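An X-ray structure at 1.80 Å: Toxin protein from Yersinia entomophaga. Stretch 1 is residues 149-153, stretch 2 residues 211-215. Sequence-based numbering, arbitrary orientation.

Stretch 1 149-153: KDPKM
Stretch 2 (211-215) PEQYG

This is a small contact, burying 224 Å² in all, in which a beta turn meets the end of a helix through one hydrogen bond and a proline–tyrosine apolar contact. Asp150 to Met153 form a type I turn, with Pro151 at phi/psi -67/-12 and Lys152 at -77/-14. Met153 N donates to Asp150 O at 3.3 Å. Residues 211-214 are helical, and Gly215 N closes on Pro211 O at 2.8 Å. Gly215 then leaves the helix with phi 65, a value that favours glycine.

The CA atoms pair Pro151 with Tyr214 and Lys152 with Gln213, each 6.3 Å apart. Pro151, C-gamma endo, points its CB toward the helix. Pro151 CG lies 3.5 Å from Tyr214 CE1, oblique to the ring, and 3.4 Å from Gln213 NE2. Tyr214 has chi1 -69° and chi2 -64°.

Lys152 (m, t, m, m) curls back on its own turn. Lys152 NZ forms a salt bridge to Asp150 OD1 at 2.8 Å and donates to Gln213 OE1 at 3.0 Å. Asp150 (chi1 t) also accepts from the backbone: Lys152 N to Asp150 OD1 is 2.9 Å. Gln213 (t, p, chi3 1°) turns its carbonyl oxygen OE1, partly negative, to the charged amine of Lys152. A water donates to Pro151 O at 2.7 Å and weakly to Tyr214 O at 3.5 Å, linking the two backbones.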

ATOM      1  N   LYS A 149       4.040   3.694 -12.267  1.00 31.37           N
ATOM      2  CA  LYS A 149       3.583   4.530 -13.366  1.00 35.33           C
ATOM      3  C   LYS A 149       2.889   3.725 -14.439  1.00 33.58           C
ATOM      4  O   LYS A 149       1.968   4.237 -15.063  1.00 33.81           O
ATOM      5  CB  LYS A 149       4.730   5.268 -14.021  1.00 35.15           C
ATOM      6  CG  LYS A 149       5.242   6.370 -13.141  1.00 36.59           C
ATOM      7  CD  LYS A 149       6.521   6.925 -13.671  1.00 37.51           C
ATOM      8  CE  LYS A 149       7.137   7.891 -12.668  1.00 40.88           C
ATOM      9  NZ  LYS A 149       8.280   8.601 -13.307  1.00 39.95           N
ATOM     10  N   ASP A 150       3.387   2.536 -14.678  1.00 32.64           N
ATOM     11  CA  ASP A 150       2.889   1.734 -15.810  1.00 33.92           C
ATOM     12  C   ASP A 150       2.198   0.504 -15.283  1.00 32.86           C
ATOM     13  O   ASP A 150       2.802  -0.264 -14.548  1.00 34.93           O
ATOM     14  CB  ASP A 150       4.089   1.379 -16.678  1.00 39.36           C
ATOM     15  CG  ASP A 150       3.689   0.741 -17.986  1.00 44.51           C
ATOM     16  OD1 ASP A 150       2.587   0.176 -18.110  1.00 43.08           O
ATOM     17  OD2 ASP A 150       4.464   0.864 -18.920  1.00 53.25           O
ATOM     18  N   PRO A 151       0.908   0.298 -15.628  1.00 36.32           N
ATOM     19  CA  PRO A 151       0.248  -0.921 -15.108  1.00 33.90           C
ATOM     20  C   PRO A 151       0.789  -2.258 -15.661  1.00 38.75           C
ATOM     21  O   PRO A 151       0.509  -3.337 -15.105  1.00 36.32           O
ATOM     22  CB  PRO A 151      -1.198  -0.749 -15.528  1.00 35.15           C
ATOM     23  CG  PRO A 151      -1.148   0.140 -16.717  1.00 34.68           C
ATOM     24  CD  PRO A 151       0.015   1.061 -16.521  1.00 36.91           C
ATOM     25  N   LYS A 152       1.607  -2.171 -16.720  1.00 37.10           N
ATOM     26  CA  LYS A 152       2.200  -3.322 -17.298  1.00 38.31           C
ATOM     27  C   LYS A 152       3.368  -3.882 -16.548  1.00 39.18           C
ATOM     28  O   LYS A 152       3.796  -4.982 -16.857  1.00 41.66           O
ATOM     29  CB  LYS A 152       2.599  -3.055 -18.754  1.00 38.01           C
ATOM     30  CG  LYS A 152       1.371  -2.835 -19.611  1.00 41.54           C
ATOM     31  CD  LYS A 152       1.757  -2.750 -21.102  1.00 46.13           C
ATOM     32  CE  LYS A 152       2.664  -1.552 -21.385  1.00 48.55           C
ATOM     33  NZ  LYS A 152       2.225  -0.198 -20.900  1.00 46.40           N
ATOM     34  N   MET A 153       3.935  -3.170 -15.603  1.00 35.48           N
ATOM     35  CA  MET A 153       5.012  -3.776 -14.803  1.00 38.07           C
ATOM     36  C   MET A 153       4.641  -5.175 -14.255  1.00 43.47           C
ATOM     37  O   MET A 153       3.505  -5.415 -13.812  1.00 38.26           O
ATOM     38  CB  MET A 153       5.341  -2.858 -13.626  1.00 43.02           C
ATOM     39  CG  MET A 153       6.036  -1.560 -14.007  1.00 45.82           C
ATOM     40  SD  MET A 153       7.513  -1.723 -15.063  1.00 58.78           S
ATOM     41  CE  MET A 153       8.830  -1.589 -13.808  1.00 60.55           C
ATOM     42  N   PRO A 211      -7.234  -5.222 -22.743  1.00 42.45           N
ATOM     43  CA  PRO A 211      -6.299  -6.287 -22.388  1.00 42.03           C
ATOM     44  C   PRO A 211      -4.813  -5.991 -22.609  1.00 42.70           C
ATOM     45  O   PRO A 211      -3.995  -6.462 -21.847  1.00 41.69           O
ATOM     46  CB  PRO A 211      -6.764  -7.474 -23.265  1.00 45.21           C
ATOM     47  CG  PRO A 211      -7.549  -6.853 -24.377  1.00 42.08           C
ATOM     48  CD  PRO A 211      -8.223  -5.665 -23.761  1.00 45.09           C
ATOM     49  N   GLU A 212      -4.469  -5.218 -23.626  1.00 49.59           N
ATOM     50  CA  GLU A 212      -3.075  -5.013 -23.974  1.00 46.52           C
ATOM     51  C   GLU A 212      -2.388  -4.157 -22.897  1.00 50.16           C
ATOM     52  O   GLU A 212      -1.208  -4.389 -22.575  1.00 44.86           O
ATOM     53  CB  GLU A 212      -2.968  -4.368 -25.367  1.00 54.38           C
ATOM     54  N   GLN A 213      -3.139  -3.207 -22.318  1.00 48.26           N
ATOM     55  CA  GLN A 213      -2.659  -2.355 -21.191  1.00 43.66           C
ATOM     56  C   GLN A 213      -2.801  -2.963 -19.777  1.00 38.98           C
ATOM     57  O   GLN A 213      -1.931  -2.773 -18.924  1.00 40.95           O
ATOM     58  CB  GLN A 213      -3.438  -1.013 -21.235  1.00 46.57           C
ATOM     59  CG  GLN A 213      -2.929   0.121 -20.335  1.00 51.67           C
ATOM     60  CD  GLN A 213      -1.467   0.551 -20.554  1.00 49.11           C
ATOM     61  OE1 GLN A 213      -0.759   0.032 -21.418  1.00 54.38           O
ATOM     62  NE2 GLN A 213      -1.020   1.536 -19.760  1.00 48.03           N
ATOM     63  N   TYR A 214      -3.908  -3.650 -19.538  1.00 38.46           N
ATOM     64  CA  TYR A 214      -4.306  -4.086 -18.182  1.00 37.68           C
ATOM     65  C   TYR A 214      -4.344  -5.607 -17.963  1.00 40.10           C
ATOM     66  O   TYR A 214      -4.572  -6.073 -16.863  1.00 36.77           O
ATOM     67  CB  TYR A 214      -5.629  -3.456 -17.861  1.00 35.16           C
ATOM     68  CG  TYR A 214      -5.527  -1.935 -17.674  1.00 36.32           C
ATOM     69  CD1 TYR A 214      -4.768  -1.373 -16.634  1.00 35.71           C
ATOM     70  CD2 TYR A 214      -6.190  -1.048 -18.552  1.00 36.55           C
ATOM     71  CE1 TYR A 214      -4.662   0.019 -16.497  1.00 37.14           C
ATOM     72  CE2 TYR A 214      -6.118   0.332 -18.394  1.00 42.46           C
ATOM     73  CZ  TYR A 214      -5.341   0.861 -17.360  1.00 38.73           C
ATOM     74  OH  TYR A 214      -5.254   2.230 -17.210  1.00 39.66           O
ATOM     75  N   GLY A 215      -4.099  -6.387 -19.022  1.00 39.22           N
ATOM     76  CA  GLY A 215      -4.169  -7.804 -18.933  1.00 37.69           C
ATOM     77  C   GLY A 215      -5.552  -8.339 -18.632  1.00 33.41           C
ATOM     78  O   GLY A 215      -6.584  -7.672 -18.787  1.00 39.89           O
TER
HETATM   79  O   HOH W   1      -2.017  -4.404 -15.184  1.00 32.56           O